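PDB 4QMK: type III secretion system effector protein ExoU from Pseudomonas fluorescens, which is a patatin-like toxin that probably hydrolyses host phospholipids and reaches the plasma membrane through a domain thought to bind phosphatidylinositol 4,5-bisphosphate. Local coordinates for residues T405-P408 / E409-Q412; L426-R429 / E430-E434; P530-R533 / N534-Q537; P631-K634 / P635-T639. All coordinates share one frame; numbering follows the deposited sequence.

Contact 1 (T405-P408 / E409-Q412); sequences TMTP and EQKQ
Thr-407 and Gln-410 bind each other's backbone N-H groups at the start of a helix, a worked example of the capping box. Thr-407 holds the N-cap position, and its OG1 sits in the notch between its own backbone N and carbonyl carbon (chi1 67°). From there OG1 accepts from Gln-410 N at 3.1 Å. The return bond runs from Thr-407 N to Gln-410 OE1, 2.9 Å long and almost straight (172° at the hydrogen), with the donor in the carbonyl plane on a lone pair. Gln-410 reaches back this far because its CG stands beside its own N and opposite the carbonyl carbon (chi1 -78°), after which the chain is extended. A second, weak bond joins Thr-407 OG1 to the same OE1 at 3.3 Å, so the amide oxygen has two partners on one residue. The box leads straight into helical bonding, since Lys-411 N gives to Thr-407 O at 3.2 Å. Met-406 and Lys-411 occupy the positions that a hydrophobic staple would use, though only the aliphatic part of the lysine takes part: Met-406 CE lies 3.9 Å from Lys-411 CG, while the straight lysine chain carries NZ on to Asn-127 O. The whole opens helix 408-431, and Met-406 rests on Phe-394 and Leu-397 in the loop that follows strand 392-393.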
loop_
_atom_site.group_PDB
_atom_site.type_symbol
_atom_site.label_atom_id
_atom_site.label_comp_id
_atom_site.label_asym_id
_atom_site.label_seq_id
_atom_site.Cartn_x
_atom_site.Cartn_y
_atom_site.Cartn_z
ATOM N N THR A 405 26.144 9.615 -33.358
ATOM C CA THR A 405 26.011 10.977 -32.781
ATOM C C THR A 405 25.464 12.013 -33.794
ATOM O O THR A 405 26.199 12.479 -34.670
ATOM C CB THR A 405 27.350 11.464 -32.156
ATOM O OG1 THR A 405 27.596 10.731 -30.948
ATOM C CG2 THR A 405 27.318 12.956 -31.808
ATOM N N MET A 406 24.189 12.383 -33.668
ATOM C CA MET A 406 23.614 13.396 -34.559
ATOM C C MET A 406 24.089 14.753 -34.081
ATOM O O MET A 406 24.230 14.980 -32.881
ATOM C CB MET A 406 22.078 13.438 -34.587
ATOM C CG MET A 406 21.369 12.134 -34.364
ATOM S SD MET A 406 19.947 11.980 -35.457
ATOM C CE MET A 406 18.951 13.438 -35.113
ATOM N N THR A 407 24.288 15.645 -35.040
ATOM C CA THR A 407 24.688 17.009 -34.775
ATOM C C THR A 407 23.466 17.776 -34.279
ATOM O O THR A 407 22.341 17.322 -34.493
ATOM C CB THR A 407 25.178 17.695 -36.060
ATOM O OG1 THR A 407 24.073 17.849 -36.969
ATOM C CG2 THR A 407 26.279 16.878 -36.734
ATOM N N PRO A 408 23.675 18.961 -33.637
ATOM C CA PRO A 408 22.548 19.806 -33.167
ATOM C C PRO A 408 21.629 20.218 -34.298
ATOM O O PRO A 408 20.401 20.383 -34.112
ATOM C CB PRO A 408 23.256 21.036 -32.580
ATOM C CG PRO A 408 24.605 20.534 -32.168
ATOM C CD PRO A 408 24.977 19.508 -33.204
ATOM N N GLU A 409 22.224 20.388 -35.470
ATOM C CA GLU A 409 21.483 20.787 -36.635
ATOM C C GLU A 409 20.560 19.653 -37.108
ATOM O O GLU A 409 19.458 19.907 -37.570
ATOM C CB GLU A 409 22.442 21.177 -37.767
ATOM C CG GLU A 409 21.800 22.142 -38.738
ATOM C CD GLU A 409 22.553 22.318 -40.049
ATOM O OE1 GLU A 409 23.794 22.116 -40.115
ATOM O OE2 GLU A 409 21.874 22.706 -41.024
ATOM N N GLN A 410 21.045 18.416 -37.016
ATOM C CA GLN A 410 20.279 17.238 -37.429
ATOM C C GLN A 410 19.062 17.014 -36.513
ATOM O O GLN A 410 17.978 16.714 -36.991
ATOM C CB GLN A 410 21.156 16.005 -37.456
ATOM C CG GLN A 410 22.020 15.969 -38.690
ATOM C CD GLN A 410 23.073 14.857 -38.682
ATOM O OE1 GLN A 410 23.778 14.635 -37.680
ATOM N NE2 GLN A 410 23.193 14.169 -39.807
ATOM N N LYS A 411 19.276 17.181 -35.209
ATOM C CA LYS A 411 18.214 17.124 -34.220
ATOM C C LYS A 411 17.170 18.227 -34.471
ATOM O O LYS A 411 15.968 17.993 -34.401
ATOM C CB LYS A 411 18.792 17.265 -32.801
ATOM C CG LYS A 411 19.766 16.154 -32.419
ATOM C CD LYS A 411 20.186 16.223 -30.951
ATOM C CE LYS A 411 21.325 15.242 -30.676
ATOM N NZ LYS A 411 21.787 15.353 -29.262
ATOM N N GLN A 412 17.669 19.427 -34.735
ATOM C CA GLN A 412 16.856 20.608 -34.999
ATOM C C GLN A 412 16.016 20.350 -36.244
ATOM O O GLN A 412 14.872 20.743 -36.314
ATOM C CB GLN A 412 17.816 21.827 -35.190
ATOM C CG GLN A 412 17.299 23.217 -34.769
ATOM C CD GLN A 412 18.459 24.241 -34.482
ATOM O OE1 GLN A 412 19.441 23.930 -33.755
ATOM N NE2 GLN A 412 18.331 25.466 -35.026
#

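Contact 2 (L426-R429 / E430-E434); sequences LQQR and ELERE
Glu-430, Arg-429 and Glu-432 carry most of this contact, which illustrates how the C-terminal end of a helix, here 408-431, gives way to an extended chain. Helical bonding is already slackening at Glu-430, whose N makes weak bonds to both Leu-426 O and Gln-427 O. Its CB lies 3.3 Å from Gln-427 O, and the extended chain carries the carboxylate outward to a salt bridge with Lys-93. One residue earlier, Arg-429 lends the backbone a terminal acceptor: Glu-432 N gives to Arg-429 O at 3.3 Å, from above the carbonyl plane, an i to i+3 closure that follows the one between Leu-431 N and Gln-428 O. The two side chains also meet. Arg-429 folds at its second and third torsions, so that NH1 comes to 3.7 Å from Glu-432 CG, and the guanidinium and carboxylate planes lie only 16° apart. They do not pair, however, for NH1 stays 4.8 Å from Glu-432 OE2, and Arg-429 NE instead forms a salt bridge with Glu-331. Glu-432 OE2 accepts from the Gln-428 amide. The glutamate CG stands beside its own N (chi1 -55°) and the chain then bends, bringing the carboxylate back along the helix toward that amide. Beyond the turn, Arg-433 NH1 holds the departing carbonyls Glu-430 O and Glu-432 O. The bond from Gln-428 NE2 to Glu-432 OE2 is 2.8 Å long and nearly straight, in the amide plane but above that of the carboxylate.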
loop_
_atom_site.group_PDB
_atom_site.type_symbol
_atom_site.label_atom_id
_atom_site.label_comp_id
_atom_site.label_asym_id
_atom_site.label_seq_id
_atom_site.Cartn_x
_atom_site.Cartn_y
_atom_site.Cartn_z
ATOM N N LEU A 426 -3.003 17.889 -36.830
ATOM C CA LEU A 426 -3.978 18.576 -35.961
ATOM C C LEU A 426 -4.922 19.396 -36.784
ATOM O O LEU A 426 -6.094 19.470 -36.464
ATOM C CB LEU A 426 -3.253 19.457 -34.942
ATOM C CG LEU A 426 -2.386 18.674 -33.946
ATOM C CD1 LEU A 426 -1.637 19.579 -33.036
ATOM C CD2 LEU A 426 -3.270 17.735 -33.115
ATOM N N GLN A 427 -4.427 19.958 -37.885
ATOM C CA GLN A 427 -5.246 20.763 -38.769
ATOM C C GLN A 427 -6.260 19.895 -39.495
ATOM O O GLN A 427 -7.440 20.208 -39.511
ATOM C CB GLN A 427 -4.375 21.525 -39.763
ATOM C CG GLN A 427 -3.626 22.746 -39.208
ATOM C CD GLN A 427 -4.542 23.933 -38.889
ATOM O OE1 GLN A 427 -5.278 23.929 -37.893
ATOM N NE2 GLN A 427 -4.509 24.956 -39.750
ATOM N N GLN A 428 -5.812 18.783 -40.063
ATOM C CA GLN A 428 -6.672 17.835 -40.789
ATOM C C GLN A 428 -7.767 17.322 -39.890
ATOM O O GLN A 428 -8.922 17.129 -40.310
ATOM C CB GLN A 428 -5.833 16.668 -41.300
ATOM C CG GLN A 428 -6.622 15.535 -41.951
ATOM C CD GLN A 428 -7.294 16.008 -43.227
ATOM O OE1 GLN A 428 -6.671 16.717 -44.022
ATOM N NE2 GLN A 428 -8.571 15.655 -43.420
ATOM N N ARG A 429 -7.431 17.054 -38.644
ATOM C CA ARG A 429 -8.441 16.576 -37.732
ATOM C C ARG A 429 -9.603 17.605 -37.590
ATOM O O ARG A 429 -10.768 17.230 -37.452
ATOM C CB ARG A 429 -7.841 16.259 -36.357
ATOM C CG ARG A 429 -6.870 15.095 -36.306
ATOM C CD ARG A 429 -7.501 13.777 -36.704
ATOM N NE ARG A 429 -8.519 13.327 -35.743
ATOM C CZ ARG A 429 -9.568 12.553 -36.057
ATOM N NH1 ARG A 429 -9.747 12.154 -37.278
ATOM N NH2 ARG A 429 -10.426 12.198 -35.151
ATOM N N GLU A 430 -9.304 18.882 -37.617
ATOM C CA GLU A 430 -10.376 19.878 -37.515
ATOM C C GLU A 430 -11.357 19.875 -38.714
ATOM O O GLU A 430 -12.463 20.390 -38.599
ATOM C CB GLU A 430 -9.799 21.264 -37.384
ATOM C CG GLU A 430 -9.054 21.536 -36.102
ATOM C CD GLU A 430 -8.779 23.013 -35.961
ATOM O OE1 GLU A 430 -9.169 23.763 -36.896
ATOM O OE2 GLU A 430 -8.198 23.439 -34.939
ATOM N N LEU A 431 -10.946 19.303 -39.845
ATOM C CA LEU A 431 -11.770 19.254 -41.023
ATOM C C LEU A 431 -12.724 18.009 -41.083
ATOM O O LEU A 431 -13.588 17.928 -41.937
ATOM C CB LEU A 431 -10.874 19.260 -42.258
ATOM C CG LEU A 431 -9.925 20.453 -42.397
ATOM C CD1 LEU A 431 -9.203 20.387 -43.733
ATOM C CD2 LEU A 431 -10.690 21.777 -42.254
ATOM N N GLU A 432 -12.545 17.031 -40.220
ATOM C CA GLU A 432 -13.353 15.857 -40.308
ATOM C C GLU A 432 -14.720 16.179 -39.773
ATOM O O GLU A 432 -14.870 16.986 -38.870
ATOM C CB GLU A 432 -12.783 14.710 -39.482
ATOM C CG GLU A 432 -11.362 14.339 -39.784
ATOM C CD GLU A 432 -11.124 13.765 -41.178
ATOM O OE1 GLU A 432 -11.995 13.082 -41.722
ATOM O OE2 GLU A 432 -10.005 13.977 -41.714
ATOM N N ARG A 433 -15.722 15.494 -40.296
ATOM C CA ARG A 433 -17.097 15.655 -39.830
ATOM C C ARG A 433 -17.767 14.330 -39.743
ATOM O O ARG A 433 -17.542 13.485 -40.562
ATOM C CB ARG A 433 -17.890 16.518 -40.789
ATOM C CG ARG A 433 -17.451 17.947 -40.824
ATOM C CD ARG A 433 -17.657 18.688 -39.502
ATOM N NE ARG A 433 -17.207 20.070 -39.648
ATOM C CZ ARG A 433 -15.961 20.494 -39.502
ATOM N NH1 ARG A 433 -14.985 19.643 -39.211
ATOM N NH2 ARG A 433 -15.677 21.802 -39.669
ATOM N N GLU A 434 -18.675 14.196 -38.801
ATOM C CA GLU A 434 -19.377 12.968 -38.607
ATOM C C GLU A 434 -20.836 13.332 -38.349
ATOM O O GLU A 434 -21.110 14.345 -37.703
ATOM C CB GLU A 434 -18.728 12.268 -37.445
ATOM C CG GLU A 434 -19.133 10.836 -37.209
ATOM C CD GLU A 434 -18.398 10.264 -36.001
ATOM O OE1 GLU A 434 -18.443 10.909 -34.894
ATOM O OE2 GLU A 434 -17.770 9.185 -36.171
#

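Contact 3 (P530-R533 / N534-Q537); sequences PGQR and NFQQ
Gln-532 lies over the ring of Phe-535 while its own oxygen caps the helix that Phe-535 belongs to, showing how one glutamine can serve both packing and capping. The closeness of this side rests on the amide-on-ring stack; the modelled approach of the glutamine CG to the ring is too short to be trusted. The amide covers one ring face, the two planes 30° apart, with Gln-532 NE2 above the ring centre at 3.5 Å from its plane. A bend at the second torsion (chi2 47°) turns the amide back, and Gln-532 OE1 accepts from Phe-535 N at 3.0 Å, the donor standing well above the amide plane. Gln-536 N gives to Gln-532 O at 3.0 Å, the first main-chain bond of the helix. The other side is looser: Arg-533, an exposed residue, arches over the helix, and the edge of its guanidinium meets Gln-536 CB and Gln-537 N without a hydrogen bond to either. NH1 lies 3.4 Å from Gln-536 CB and 3.5 Å from Gln-537 N. The start of helix 533-544 is thus set against helix 464-491, where Asp-484 OD1 receives both Gln-532 NE2 and Asn-534 ND2, Gln-537 reaches Asn-491, and Phe-535 packs on Leu-483.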
loop_
_atom_site.group_PDB
_atom_site.type_symbol
_atom_site.label_atom_id
_atom_site.label_comp_id
_atom_site.label_asym_id
_atom_site.label_seq_id
_atom_site.Cartn_x
_atom_site.Cartn_y
_atom_site.Cartn_z
ATOM N N PRO A 530 -18.459 8.846 -13.296
ATOM C CA PRO A 530 -17.217 8.300 -12.724
ATOM C C PRO A 530 -16.657 8.806 -11.384
ATOM O O PRO A 530 -16.439 7.997 -10.476
ATOM C CB PRO A 530 -16.225 8.503 -13.850
ATOM C CG PRO A 530 -17.051 8.255 -15.062
ATOM C CD PRO A 530 -18.435 8.776 -14.763
ATOM N N GLY A 531 -16.411 10.090 -11.218
ATOM C CA GLY A 531 -15.779 10.516 -9.947
ATOM C C GLY A 531 -16.726 10.950 -8.836
ATOM O O GLY A 531 -16.329 11.594 -7.873
ATOM N N GLN A 532 -17.976 10.550 -8.935
ATOM C CA GLN A 532 -18.960 11.067 -8.040
ATOM C C GLN A 532 -19.089 10.120 -6.839
ATOM O O GLN A 532 -19.772 9.087 -6.850
ATOM C CB GLN A 532 -20.186 11.386 -8.882
ATOM C CG GLN A 532 -21.515 11.498 -8.210
ATOM C CD GLN A 532 -21.570 12.329 -6.956
ATOM O OE1 GLN A 532 -21.086 11.893 -5.900
ATOM N NE2 GLN A 532 -22.321 13.432 -7.013
ATOM N N ARG A 533 -18.357 10.494 -5.805
ATOM C CA ARG A 533 -18.217 9.715 -4.593
ATOM C C ARG A 533 -19.546 9.419 -3.905
ATOM O O ARG A 533 -19.862 8.260 -3.596
ATOM C CB ARG A 533 -17.225 10.441 -3.655
ATOM C CG ARG A 533 -16.813 9.652 -2.428
ATOM C CD ARG A 533 -15.947 8.457 -2.831
ATOM N NE ARG A 533 -15.966 7.380 -1.834
ATOM C CZ ARG A 533 -16.884 6.398 -1.754
ATOM N NH1 ARG A 533 -17.912 6.313 -2.604
ATOM N NH2 ARG A 533 -16.770 5.481 -0.798
ATOM N N ASN A 534 -20.358 10.451 -3.702
ATOM C CA ASN A 534 -21.621 10.273 -3.029
ATOM C C ASN A 534 -22.517 9.290 -3.773
ATOM O O ASN A 534 -23.167 8.461 -3.135
ATOM C CB ASN A 534 -22.346 11.615 -2.869
ATOM C CG ASN A 534 -21.669 12.527 -1.917
ATOM O OD1 ASN A 534 -20.814 12.116 -1.142
ATOM N ND2 ASN A 534 -22.016 13.795 -1.986
ATOM N N PHE A 535 -22.565 9.414 -5.104
ATOM C CA PHE A 535 -23.337 8.500 -5.894
ATOM C C PHE A 535 -22.821 7.069 -5.732
ATOM O O PHE A 535 -23.620 6.124 -5.578
ATOM C CB PHE A 535 -23.448 8.902 -7.379
ATOM C CG PHE A 535 -24.230 10.189 -7.634
ATOM C CD1 PHE A 535 -25.031 10.784 -6.639
ATOM C CD2 PHE A 535 -24.256 10.746 -8.895
ATOM C CE1 PHE A 535 -25.792 11.904 -6.902
ATOM C CE2 PHE A 535 -25.000 11.897 -9.154
ATOM C CZ PHE A 535 -25.785 12.466 -8.157
ATOM N N GLN A 536 -21.511 6.909 -5.702
ATOM C CA GLN A 536 -20.920 5.586 -5.504
ATOM C C GLN A 536 -21.396 4.969 -4.186
ATOM O O GLN A 536 -21.805 3.820 -4.163
ATOM C CB GLN A 536 -19.381 5.658 -5.563
ATOM C CG GLN A 536 -18.823 5.703 -6.973
ATOM C CD GLN A 536 -19.061 4.387 -7.721
ATOM O OE1 GLN A 536 -18.946 3.301 -7.144
ATOM N NE2 GLN A 536 -19.397 4.473 -8.997
ATOM N N GLN A 537 -21.363 5.713 -3.086
ATOM C CA GLN A 537 -21.830 5.129 -1.803
ATOM C C GLN A 537 -23.279 4.680 -1.923
ATOM O O GLN A 537 -23.659 3.625 -1.405
ATOM C CB GLN A 537 -21.838 6.115 -0.648
ATOM C CG GLN A 537 -20.569 6.832 -0.310
ATOM C CD GLN A 537 -20.808 7.830 0.823
ATOM O OE1 GLN A 537 -20.489 9.023 0.691
ATOM N NE2 GLN A 537 -21.412 7.361 1.917
#

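Contact 4 (P631-K634 / P635-T639); sequences PWSK and PFSST
The backbone around Ser-633 fits an inverse gamma turn, in the irregular connection between helices 611-624 and 639-646 of the ExoU C-terminal family region. Its closing bond, from Lys-634 N to Trp-632 O, is weak, and the place of that nitrogen is uncertain. The example illustrates how a loop without regular structure can fold back on itself with few bonds. The link between the two segments, beyond the gamma turn, is a weak hydrogen bond from Ser-637 OG to Ser-633 O, 3.3 Å long. Ser-637 offers the hydroxyl because OG stands beside its own backbone N, opposite the carbonyl carbon (chi1 -69°). The same Ser-637 OG lies 3.3 Å from Ser-633 CB, so it touches both the carbonyl and the side chain of one residue. Ser-633 CA and Ser-637 CA lie 6.0 Å apart, a closeness that the intervening residues achieve by unusual backbone shapes: Lys-634 and Phe-636 both have positive phi. The end of the Lys-634 side chain leads away from the following segment, and the residue touches Lys-154 on helix 140-157. Pro-635 lays its CB over one face of the Phe-636 ring, toward the rim and 3.7 Å above the plane. Both Pro-635 and Phe-636 pack on Glu-147 of the second subunit, which places the bend at a subunit boundary. The whole is an irregular loop between two helices, holding a probable inverse gamma turn and a weak serine-to-carbonyl bond.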
loop_
_atom_site.group_PDB
_atom_site.type_symbol
_atom_site.label_atom_id
_atom_site.label_comp_id
_atom_site.label_asym_id
_atom_site.label_seq_id
_atom_site.Cartn_x
_atom_site.Cartn_y
_atom_site.Cartn_z
ATOM N N PRO A 631 6.846 -31.412 -18.577
ATOM C CA PRO A 631 7.185 -31.621 -17.160
ATOM C C PRO A 631 8.451 -30.840 -16.666
ATOM O O PRO A 631 8.515 -30.429 -15.513
ATOM C CB PRO A 631 7.370 -33.154 -17.059
ATOM C CG PRO A 631 7.474 -33.672 -18.467
ATOM C CD PRO A 631 6.741 -32.680 -19.330
ATOM N N TRP A 632 9.429 -30.660 -17.551
ATOM C CA TRP A 632 10.679 -29.935 -17.259
ATOM C C TRP A 632 10.428 -28.423 -17.073
ATOM O O TRP A 632 11.232 -27.732 -16.435
ATOM C CB TRP A 632 11.742 -30.177 -18.372
ATOM C CG TRP A 632 11.228 -29.744 -19.673
ATOM C CD1 TRP A 632 11.243 -28.488 -20.164
ATOM C CD2 TRP A 632 10.496 -30.542 -20.611
ATOM N NE1 TRP A 632 10.584 -28.435 -21.368
ATOM C CE2 TRP A 632 10.109 -29.685 -21.669
ATOM C CE3 TRP A 632 10.125 -31.900 -20.664
ATOM C CZ2 TRP A 632 9.372 -30.142 -22.791
ATOM C CZ3 TRP A 632 9.401 -32.358 -21.781
ATOM C CH2 TRP A 632 9.032 -31.472 -22.826
ATOM N N SER A 633 9.328 -27.901 -17.612
ATOM C CA SER A 633 8.993 -26.477 -17.408
ATOM C C SER A 633 8.514 -26.206 -15.994
ATOM O O SER A 633 7.502 -25.565 -15.793
ATOM C CB SER A 633 7.986 -25.942 -18.431
ATOM O OG SER A 633 8.637 -25.660 -19.663
ATOM N N LYS A 634 9.280 -26.719 -15.030
ATOM C CA LYS A 634 9.106 -26.458 -13.601
ATOM C C LYS A 634 7.644 -26.541 -13.199
ATOM O O LYS A 634 6.930 -27.406 -13.706
ATOM C CB LYS A 634 9.719 -25.076 -13.263
ATOM C CG LYS A 634 11.120 -24.817 -13.834
ATOM C CD LYS A 634 12.180 -25.777 -13.324
ATOM C CE LYS A 634 13.511 -25.501 -14.008
ATOM N NZ LYS A 634 14.540 -26.502 -13.636
ATOM N N PRO A 635 7.236 -25.731 -12.203
ATOM C CA PRO A 635 5.822 -25.519 -11.905
ATOM C C PRO A 635 5.210 -24.390 -12.750
ATOM O O PRO A 635 5.906 -23.438 -13.122
ATOM C CB PRO A 635 5.827 -25.085 -10.430
ATOM C CG PRO A 635 7.110 -25.604 -9.884
ATOM C CD PRO A 635 8.073 -25.477 -11.012
ATOM N N PHE A 636 3.916 -24.517 -13.040
ATOM C CA PHE A 636 3.131 -23.493 -13.740
ATOM C C PHE A 636 3.417 -23.318 -15.243
ATOM O O PHE A 636 3.741 -22.210 -15.701
ATOM C CB PHE A 636 3.230 -22.145 -12.995
ATOM C CG PHE A 636 3.025 -22.267 -11.509
ATOM C CD1 PHE A 636 1.841 -22.809 -11.002
ATOM C CD2 PHE A 636 4.011 -21.855 -10.618
ATOM C CE1 PHE A 636 1.649 -22.928 -9.627
ATOM C CE2 PHE A 636 3.828 -21.973 -9.244
ATOM C CZ PHE A 636 2.644 -22.503 -8.746
ATOM N N SER A 637 3.258 -24.416 -15.997
ATOM C CA SER A 637 3.376 -24.412 -17.470
ATOM C C SER A 637 2.144 -23.715 -18.101
ATOM O O SER A 637 2.252 -22.555 -18.464
ATOM C CB SER A 637 3.568 -25.837 -18.005
ATOM O OG SER A 637 4.840 -26.362 -17.648
ATOM N N SER A 638 0.998 -24.409 -18.219
ATOM C CA SER A 638 -0.285 -23.800 -18.683
ATOM C C SER A 638 -1.106 -23.144 -17.578
ATOM O O SER A 638 -2.168 -23.673 -17.121
ATOM C CB SER A 638 -1.256 -24.793 -19.373
ATOM O OG SER A 638 -2.675 -24.419 -19.183
ATOM N N THR A 639 -0.700 -21.955 -17.210
ATOM C CA THR A 639 -1.558 -21.223 -16.330
ATOM C C THR A 639 -2.942 -20.880 -16.975
ATOM O O THR A 639 -3.804 -20.492 -16.256
ATOM C CB THR A 639 -0.867 -19.946 -15.781
ATOM O OG1 THR A 639 -0.640 -19.003 -16.843
ATOM C CG2 THR A 639 0.472 -20.285 -15.053
#

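How the contacts relate
The four contacts come in series along the chain, none nested in or crossing another, and each closes only a local turn. Contacts 1 and 2 mark the two ends of helix 408-431, with nearest atoms about 17 Å apart: the first brings the chain in from the loop after strand 392-393, the second releases it into strand 434-438 of the antiparallel sheet. Contact 3 starts helix 533-544 beside helix 464-491, on the opposite side of the chain's centre from contact 1. Contact 4, in the C-terminal family region, leads into helix 639-646 and meets the second subunit; its centre is about 52 Å from that of contact 2.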